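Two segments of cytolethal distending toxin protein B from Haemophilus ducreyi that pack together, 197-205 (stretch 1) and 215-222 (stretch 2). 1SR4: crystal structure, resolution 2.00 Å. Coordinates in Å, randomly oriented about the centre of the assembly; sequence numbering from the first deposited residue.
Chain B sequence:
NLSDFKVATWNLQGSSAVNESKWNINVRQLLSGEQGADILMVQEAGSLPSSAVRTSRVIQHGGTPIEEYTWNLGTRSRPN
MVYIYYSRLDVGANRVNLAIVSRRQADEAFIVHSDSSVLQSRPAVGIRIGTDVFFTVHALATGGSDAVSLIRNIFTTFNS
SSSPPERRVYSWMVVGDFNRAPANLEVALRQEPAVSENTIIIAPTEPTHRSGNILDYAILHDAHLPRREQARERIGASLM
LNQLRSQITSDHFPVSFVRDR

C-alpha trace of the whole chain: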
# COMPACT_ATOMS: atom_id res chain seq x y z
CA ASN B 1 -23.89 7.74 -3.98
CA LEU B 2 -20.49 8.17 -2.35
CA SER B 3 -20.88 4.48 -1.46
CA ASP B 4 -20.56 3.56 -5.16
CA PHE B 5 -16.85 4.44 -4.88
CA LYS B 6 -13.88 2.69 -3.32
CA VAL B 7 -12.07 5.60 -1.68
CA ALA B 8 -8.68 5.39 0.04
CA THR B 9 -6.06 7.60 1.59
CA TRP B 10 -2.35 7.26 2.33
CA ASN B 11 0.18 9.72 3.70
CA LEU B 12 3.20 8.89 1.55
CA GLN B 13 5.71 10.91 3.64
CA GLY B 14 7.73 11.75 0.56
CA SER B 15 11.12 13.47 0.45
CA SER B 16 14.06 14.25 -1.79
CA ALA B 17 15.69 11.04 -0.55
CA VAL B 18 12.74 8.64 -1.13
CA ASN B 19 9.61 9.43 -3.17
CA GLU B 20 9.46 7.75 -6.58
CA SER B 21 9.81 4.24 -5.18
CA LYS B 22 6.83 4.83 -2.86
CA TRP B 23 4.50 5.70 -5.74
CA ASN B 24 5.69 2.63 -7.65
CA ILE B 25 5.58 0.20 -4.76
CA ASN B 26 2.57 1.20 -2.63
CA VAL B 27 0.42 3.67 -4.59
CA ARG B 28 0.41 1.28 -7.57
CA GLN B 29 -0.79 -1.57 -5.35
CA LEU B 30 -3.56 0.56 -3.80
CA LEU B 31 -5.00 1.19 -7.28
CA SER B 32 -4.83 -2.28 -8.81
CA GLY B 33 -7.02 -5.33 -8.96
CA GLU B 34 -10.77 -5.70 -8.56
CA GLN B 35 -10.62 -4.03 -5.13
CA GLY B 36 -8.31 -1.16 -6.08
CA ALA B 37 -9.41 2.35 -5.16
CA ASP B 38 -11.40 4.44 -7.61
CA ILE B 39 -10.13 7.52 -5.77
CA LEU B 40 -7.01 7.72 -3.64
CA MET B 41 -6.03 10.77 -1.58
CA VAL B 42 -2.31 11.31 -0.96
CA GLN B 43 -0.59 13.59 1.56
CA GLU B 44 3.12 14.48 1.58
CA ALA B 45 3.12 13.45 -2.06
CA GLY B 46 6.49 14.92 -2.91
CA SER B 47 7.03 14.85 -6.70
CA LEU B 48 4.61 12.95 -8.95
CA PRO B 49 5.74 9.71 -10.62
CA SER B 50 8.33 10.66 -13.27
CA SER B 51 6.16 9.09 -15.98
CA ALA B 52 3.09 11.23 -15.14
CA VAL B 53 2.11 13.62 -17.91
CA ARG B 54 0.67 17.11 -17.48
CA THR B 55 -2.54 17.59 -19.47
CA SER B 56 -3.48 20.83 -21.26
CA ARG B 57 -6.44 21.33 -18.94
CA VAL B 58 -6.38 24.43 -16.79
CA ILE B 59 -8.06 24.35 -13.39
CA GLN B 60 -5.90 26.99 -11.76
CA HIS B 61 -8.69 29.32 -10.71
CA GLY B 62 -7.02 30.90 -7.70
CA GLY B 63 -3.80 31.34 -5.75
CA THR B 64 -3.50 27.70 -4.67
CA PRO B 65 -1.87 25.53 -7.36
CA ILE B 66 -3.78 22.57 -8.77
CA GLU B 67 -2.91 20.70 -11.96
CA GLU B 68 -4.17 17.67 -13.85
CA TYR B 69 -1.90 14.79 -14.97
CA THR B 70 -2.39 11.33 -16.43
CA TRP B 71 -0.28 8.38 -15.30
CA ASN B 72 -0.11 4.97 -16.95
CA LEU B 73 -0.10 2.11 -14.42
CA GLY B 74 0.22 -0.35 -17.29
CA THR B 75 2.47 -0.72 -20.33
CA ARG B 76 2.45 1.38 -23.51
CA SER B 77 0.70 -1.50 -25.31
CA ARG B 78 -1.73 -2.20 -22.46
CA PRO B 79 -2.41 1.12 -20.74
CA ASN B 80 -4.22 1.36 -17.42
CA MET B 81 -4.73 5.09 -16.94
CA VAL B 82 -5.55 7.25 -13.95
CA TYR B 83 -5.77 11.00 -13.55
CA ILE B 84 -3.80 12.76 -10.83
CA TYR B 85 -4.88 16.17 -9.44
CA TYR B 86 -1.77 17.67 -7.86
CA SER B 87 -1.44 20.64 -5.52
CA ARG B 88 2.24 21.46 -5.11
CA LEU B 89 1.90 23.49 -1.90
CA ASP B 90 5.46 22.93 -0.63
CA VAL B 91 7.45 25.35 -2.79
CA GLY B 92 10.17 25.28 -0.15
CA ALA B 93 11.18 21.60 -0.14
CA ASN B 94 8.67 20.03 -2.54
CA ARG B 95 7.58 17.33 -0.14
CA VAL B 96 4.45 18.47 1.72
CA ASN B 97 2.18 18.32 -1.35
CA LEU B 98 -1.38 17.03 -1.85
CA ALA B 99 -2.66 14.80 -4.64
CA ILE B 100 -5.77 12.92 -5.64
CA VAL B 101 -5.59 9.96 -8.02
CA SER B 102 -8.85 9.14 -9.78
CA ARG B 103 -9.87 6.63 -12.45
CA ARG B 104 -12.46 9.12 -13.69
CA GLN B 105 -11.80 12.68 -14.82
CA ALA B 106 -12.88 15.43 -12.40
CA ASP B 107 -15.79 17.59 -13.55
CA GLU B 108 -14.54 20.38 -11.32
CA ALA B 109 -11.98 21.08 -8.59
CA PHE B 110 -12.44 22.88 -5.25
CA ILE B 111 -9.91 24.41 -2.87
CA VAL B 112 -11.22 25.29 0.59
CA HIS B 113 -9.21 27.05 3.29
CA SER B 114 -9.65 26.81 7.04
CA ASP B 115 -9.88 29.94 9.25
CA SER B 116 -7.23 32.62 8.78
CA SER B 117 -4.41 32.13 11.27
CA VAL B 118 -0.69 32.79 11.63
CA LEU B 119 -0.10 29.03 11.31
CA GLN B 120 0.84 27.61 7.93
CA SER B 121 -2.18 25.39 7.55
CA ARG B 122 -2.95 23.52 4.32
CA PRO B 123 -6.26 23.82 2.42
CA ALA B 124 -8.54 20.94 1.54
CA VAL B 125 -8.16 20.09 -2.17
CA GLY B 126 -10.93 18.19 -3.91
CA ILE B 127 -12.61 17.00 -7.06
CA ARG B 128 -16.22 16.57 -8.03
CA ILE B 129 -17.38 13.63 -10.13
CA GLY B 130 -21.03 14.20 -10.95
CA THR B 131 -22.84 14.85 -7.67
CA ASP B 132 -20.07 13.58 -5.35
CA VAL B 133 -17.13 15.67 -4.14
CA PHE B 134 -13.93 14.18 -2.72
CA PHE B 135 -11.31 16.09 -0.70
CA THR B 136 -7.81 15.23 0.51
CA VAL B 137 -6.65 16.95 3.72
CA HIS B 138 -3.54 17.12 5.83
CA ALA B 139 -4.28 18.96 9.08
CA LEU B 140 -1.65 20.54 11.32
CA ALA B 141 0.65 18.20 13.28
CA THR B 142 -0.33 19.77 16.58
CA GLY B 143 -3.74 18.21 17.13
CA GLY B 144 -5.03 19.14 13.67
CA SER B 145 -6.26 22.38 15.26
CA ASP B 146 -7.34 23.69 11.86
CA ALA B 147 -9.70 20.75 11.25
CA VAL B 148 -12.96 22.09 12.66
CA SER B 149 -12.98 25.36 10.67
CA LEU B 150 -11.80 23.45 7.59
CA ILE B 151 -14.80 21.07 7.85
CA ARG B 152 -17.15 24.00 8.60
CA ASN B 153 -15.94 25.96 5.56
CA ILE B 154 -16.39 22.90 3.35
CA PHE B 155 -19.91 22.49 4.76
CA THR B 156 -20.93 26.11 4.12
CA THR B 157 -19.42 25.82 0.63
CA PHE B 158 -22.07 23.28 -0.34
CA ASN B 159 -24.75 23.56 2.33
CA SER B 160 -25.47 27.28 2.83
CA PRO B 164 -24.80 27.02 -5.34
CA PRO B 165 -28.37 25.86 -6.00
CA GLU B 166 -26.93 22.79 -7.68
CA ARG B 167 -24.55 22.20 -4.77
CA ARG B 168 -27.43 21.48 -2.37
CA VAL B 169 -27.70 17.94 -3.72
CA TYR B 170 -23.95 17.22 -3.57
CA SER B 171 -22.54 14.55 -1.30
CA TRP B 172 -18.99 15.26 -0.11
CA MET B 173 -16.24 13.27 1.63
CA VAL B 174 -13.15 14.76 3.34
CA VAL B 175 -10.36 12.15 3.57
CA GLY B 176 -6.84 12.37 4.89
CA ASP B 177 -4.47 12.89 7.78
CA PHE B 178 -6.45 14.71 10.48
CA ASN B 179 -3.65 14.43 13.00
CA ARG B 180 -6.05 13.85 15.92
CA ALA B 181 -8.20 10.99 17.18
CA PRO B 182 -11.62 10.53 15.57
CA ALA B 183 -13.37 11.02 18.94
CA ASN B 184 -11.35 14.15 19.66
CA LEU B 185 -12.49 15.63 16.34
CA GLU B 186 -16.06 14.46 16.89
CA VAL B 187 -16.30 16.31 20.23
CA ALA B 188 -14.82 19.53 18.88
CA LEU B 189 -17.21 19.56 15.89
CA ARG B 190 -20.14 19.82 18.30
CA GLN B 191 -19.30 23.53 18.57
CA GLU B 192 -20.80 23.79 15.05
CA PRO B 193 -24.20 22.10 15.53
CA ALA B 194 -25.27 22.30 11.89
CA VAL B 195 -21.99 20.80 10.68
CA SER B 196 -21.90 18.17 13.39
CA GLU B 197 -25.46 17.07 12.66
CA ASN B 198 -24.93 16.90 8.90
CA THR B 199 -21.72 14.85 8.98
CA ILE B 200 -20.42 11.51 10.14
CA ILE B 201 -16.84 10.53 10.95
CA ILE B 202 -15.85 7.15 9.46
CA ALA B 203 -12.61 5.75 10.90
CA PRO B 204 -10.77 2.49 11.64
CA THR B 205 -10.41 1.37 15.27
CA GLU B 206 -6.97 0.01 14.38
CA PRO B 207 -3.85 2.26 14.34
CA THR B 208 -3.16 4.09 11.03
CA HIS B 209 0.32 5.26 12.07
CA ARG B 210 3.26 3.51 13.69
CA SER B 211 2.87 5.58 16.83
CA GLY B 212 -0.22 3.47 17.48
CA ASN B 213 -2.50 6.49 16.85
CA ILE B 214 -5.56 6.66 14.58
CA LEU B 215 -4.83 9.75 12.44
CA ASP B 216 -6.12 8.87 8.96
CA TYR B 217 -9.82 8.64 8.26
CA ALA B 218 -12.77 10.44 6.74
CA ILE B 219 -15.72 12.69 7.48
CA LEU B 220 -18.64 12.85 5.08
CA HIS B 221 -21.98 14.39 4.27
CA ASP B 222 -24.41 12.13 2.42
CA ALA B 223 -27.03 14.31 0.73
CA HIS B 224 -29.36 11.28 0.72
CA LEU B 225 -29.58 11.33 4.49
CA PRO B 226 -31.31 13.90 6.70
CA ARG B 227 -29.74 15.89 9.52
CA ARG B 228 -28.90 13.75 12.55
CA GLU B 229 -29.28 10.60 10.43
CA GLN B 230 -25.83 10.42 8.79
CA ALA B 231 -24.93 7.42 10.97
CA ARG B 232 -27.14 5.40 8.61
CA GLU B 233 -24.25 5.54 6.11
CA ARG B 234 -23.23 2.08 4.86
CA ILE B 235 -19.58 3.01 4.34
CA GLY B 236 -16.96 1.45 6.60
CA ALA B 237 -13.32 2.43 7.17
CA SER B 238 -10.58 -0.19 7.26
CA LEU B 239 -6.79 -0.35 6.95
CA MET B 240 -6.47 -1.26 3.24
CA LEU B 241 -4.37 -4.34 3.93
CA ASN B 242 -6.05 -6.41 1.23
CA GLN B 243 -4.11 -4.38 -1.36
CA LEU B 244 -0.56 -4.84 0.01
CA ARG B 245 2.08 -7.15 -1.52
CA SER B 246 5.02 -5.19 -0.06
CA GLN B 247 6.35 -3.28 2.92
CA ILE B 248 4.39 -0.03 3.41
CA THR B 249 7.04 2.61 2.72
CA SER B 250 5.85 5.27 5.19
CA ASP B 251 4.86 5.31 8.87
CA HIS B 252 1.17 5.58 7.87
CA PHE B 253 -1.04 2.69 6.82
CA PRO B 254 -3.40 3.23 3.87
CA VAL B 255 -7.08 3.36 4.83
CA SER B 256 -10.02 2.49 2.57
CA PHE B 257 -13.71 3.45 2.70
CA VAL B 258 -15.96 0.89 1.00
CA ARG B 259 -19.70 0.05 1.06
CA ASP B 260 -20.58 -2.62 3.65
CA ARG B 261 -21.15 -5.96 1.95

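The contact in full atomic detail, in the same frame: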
# COMPACT_ATOMS: atom_id res chain seq x y z
N GLU B 197 -24.27 17.86 12.93
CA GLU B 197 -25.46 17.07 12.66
C GLU B 197 -25.59 16.63 11.19
O GLU B 197 -26.33 15.72 10.87
CB GLU B 197 -26.71 17.85 13.10
CG GLU B 197 -26.66 18.21 14.59
CD GLU B 197 -27.97 18.81 15.10
OE1 GLU B 197 -28.81 19.22 14.26
OE2 GLU B 197 -28.15 18.86 16.34
N ASN B 198 -24.84 17.27 10.31
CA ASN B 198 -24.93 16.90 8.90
C ASN B 198 -23.73 16.08 8.42
O ASN B 198 -23.58 15.85 7.23
CB ASN B 198 -25.08 18.15 8.04
CG ASN B 198 -26.48 18.73 8.10
OD1 ASN B 198 -27.43 18.10 7.65
ND2 ASN B 198 -26.61 19.92 8.67
N THR B 199 -22.89 15.64 9.35
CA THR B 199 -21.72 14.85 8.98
C THR B 199 -21.53 13.63 9.85
O THR B 199 -22.11 13.52 10.93
CB THR B 199 -20.42 15.66 9.10
OG1 THR B 199 -20.28 16.11 10.46
CG2 THR B 199 -20.42 16.84 8.15
N ILE B 200 -20.70 12.71 9.37
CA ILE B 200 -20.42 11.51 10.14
C ILE B 200 -18.96 11.15 9.91
O ILE B 200 -18.48 11.13 8.78
CB ILE B 200 -21.38 10.36 9.71
CG1 ILE B 200 -21.30 9.19 10.71
CG2 ILE B 200 -21.12 9.95 8.27
CD1 ILE B 200 -20.17 8.29 10.50
N ILE B 201 -18.24 10.91 11.01
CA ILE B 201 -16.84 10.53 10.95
C ILE B 201 -16.76 9.02 10.74
O ILE B 201 -17.39 8.27 11.49
CB ILE B 201 -16.10 10.85 12.28
CG1 ILE B 201 -16.09 12.36 12.57
CG2 ILE B 201 -14.66 10.32 12.20
CD1 ILE B 201 -15.28 13.14 11.63
N ILE B 202 -16.02 8.58 9.73
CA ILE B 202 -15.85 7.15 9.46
C ILE B 202 -14.36 6.87 9.62
O ILE B 202 -13.54 7.38 8.84
CB ILE B 202 -16.30 6.76 8.01
CG1 ILE B 202 -17.82 6.92 7.85
CG2 ILE B 202 -16.02 5.29 7.76
CD1 ILE B 202 -18.26 8.33 7.63
N ALA B 203 -14.02 6.05 10.61
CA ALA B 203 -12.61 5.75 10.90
C ALA B 203 -12.32 4.33 11.40
O ALA B 203 -13.18 3.68 11.98
CB ALA B 203 -12.09 6.76 11.94
N PRO B 204 -11.10 3.84 11.17
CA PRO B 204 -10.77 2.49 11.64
C PRO B 204 -10.67 2.57 13.16
O PRO B 204 -10.65 3.66 13.72
CB PRO B 204 -9.37 2.22 11.08
CG PRO B 204 -9.12 3.33 10.06
CD PRO B 204 -9.94 4.50 10.54
N THR B 205 -10.61 1.41 13.82
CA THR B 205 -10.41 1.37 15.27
C THR B 205 -9.00 0.79 15.46
O THR B 205 -8.55 0.58 16.58
CB THR B 205 -11.41 0.43 15.99
OG1 THR B 205 -11.36 -0.87 15.40
CG2 THR B 205 -12.83 1.00 15.92
N LEU B 215 -4.92 8.39 12.98
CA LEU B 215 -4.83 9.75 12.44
C LEU B 215 -5.42 9.94 11.04
O LEU B 215 -5.69 11.07 10.63
CB LEU B 215 -3.35 10.16 12.38
CG LEU B 215 -2.50 9.98 13.65
CD1 LEU B 215 -1.02 10.19 13.31
CD2 LEU B 215 -2.96 10.97 14.75
N ASP B 216 -5.64 8.84 10.33
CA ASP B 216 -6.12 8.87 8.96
C ASP B 216 -7.51 8.28 8.83
O ASP B 216 -7.72 7.09 9.10
CB ASP B 216 -5.14 8.10 8.09
CG ASP B 216 -3.72 8.61 8.23
OD1 ASP B 216 -3.41 9.68 7.63
OD2 ASP B 216 -2.92 7.97 8.96
N TYR B 217 -8.46 9.11 8.41
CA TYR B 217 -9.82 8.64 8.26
C TYR B 217 -10.62 9.62 7.42
O TYR B 217 -10.05 10.41 6.67
CB TYR B 217 -10.47 8.41 9.65
CG TYR B 217 -10.27 9.54 10.64
CD1 TYR B 217 -11.21 10.57 10.77
CD2 TYR B 217 -9.14 9.58 11.47
CE1 TYR B 217 -11.03 11.61 11.71
CE2 TYR B 217 -8.95 10.61 12.40
CZ TYR B 217 -9.90 11.62 12.51
OH TYR B 217 -9.70 12.65 13.40
N ALA B 218 -11.93 9.55 7.53
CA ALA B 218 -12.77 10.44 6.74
C ALA B 218 -13.95 11.02 7.50
O ALA B 218 -14.34 10.53 8.57
CB ALA B 218 -13.28 9.68 5.50
N ILE B 219 -14.51 12.09 6.94
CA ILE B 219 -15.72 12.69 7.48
C ILE B 219 -16.56 12.97 6.24
O ILE B 219 -16.05 13.48 5.23
CB ILE B 219 -15.46 13.99 8.29
CG1 ILE B 219 -16.81 14.50 8.82
CG2 ILE B 219 -14.78 15.05 7.44
CD1 ILE B 219 -16.70 15.47 10.00
N LEU B 220 -17.83 12.62 6.28
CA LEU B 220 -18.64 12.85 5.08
C LEU B 220 -20.03 13.38 5.31
O LEU B 220 -20.56 13.34 6.41
CB LEU B 220 -18.73 11.56 4.28
CG LEU B 220 -19.40 10.35 4.92
CD1 LEU B 220 -20.91 10.43 4.74
CD2 LEU B 220 -18.88 9.08 4.24
N HIS B 221 -20.61 13.90 4.24
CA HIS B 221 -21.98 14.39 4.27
C HIS B 221 -22.68 13.66 3.13
O HIS B 221 -22.29 13.81 1.97
CB HIS B 221 -22.06 15.90 4.02
CG HIS B 221 -23.45 16.38 3.73
ND1 HIS B 221 -24.48 16.28 4.65
CD2 HIS B 221 -24.01 16.87 2.60
CE1 HIS B 221 -25.60 16.68 4.09
NE2 HIS B 221 -25.35 17.04 2.85
N ASP B 222 -23.67 12.84 3.46
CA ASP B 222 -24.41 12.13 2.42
C ASP B 222 -25.71 12.88 2.19
O ASP B 222 -26.60 12.87 3.04
CB ASP B 222 -24.73 10.71 2.87
CG ASP B 222 -25.48 9.92 1.80
OD1 ASP B 222 -26.09 10.54 0.90
OD2 ASP B 222 -25.47 8.68 1.86

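How do the two backbones meet? Strand 200-202 runs antiparallel to strand 216-221, their directions 152° apart. Ile 200 and Leu 220 form one hydrogen-bonded pair: each N donates to the other's O at 3.0 Å. Ile 202 and Ala 218 form the next, with Ile 202 N to Ala 218 O at 2.8 Å and Ala 218 N to Ile 202 O at 3.0 Å. Between them, Ile 201 and Ile 219 are a non-hydrogen-bonded pair, their CA atoms 4.2 Å apart.

What do the side chains add on the two faces of the sheet? Ile 201 and Ile 219 share one face, where their CD1 atoms meet at 3.2 Å; Ile 201 CG2 also lies 3.7 Å from Tyr 217 CD1. On the other face, Leu 220 touches two isoleucines, its CD1 3.6 Å from Ile 200 CG2 and its CD2 3.5 Å from Ile 202 CD1. Branched apolar chains suit these places, covering one another without leaving polar groups unpaired.

What fastens the ends? Beyond Ile 200, His 221 ND1 donates to Asn 198 O at 2.8 Å, the carbonyl lying near the ring plane, where the N-H points. Beyond Ile 202, Ala 203 CB packs 3.3 Å from Tyr 217 CB. Here Asp 216 O is buried without a partner.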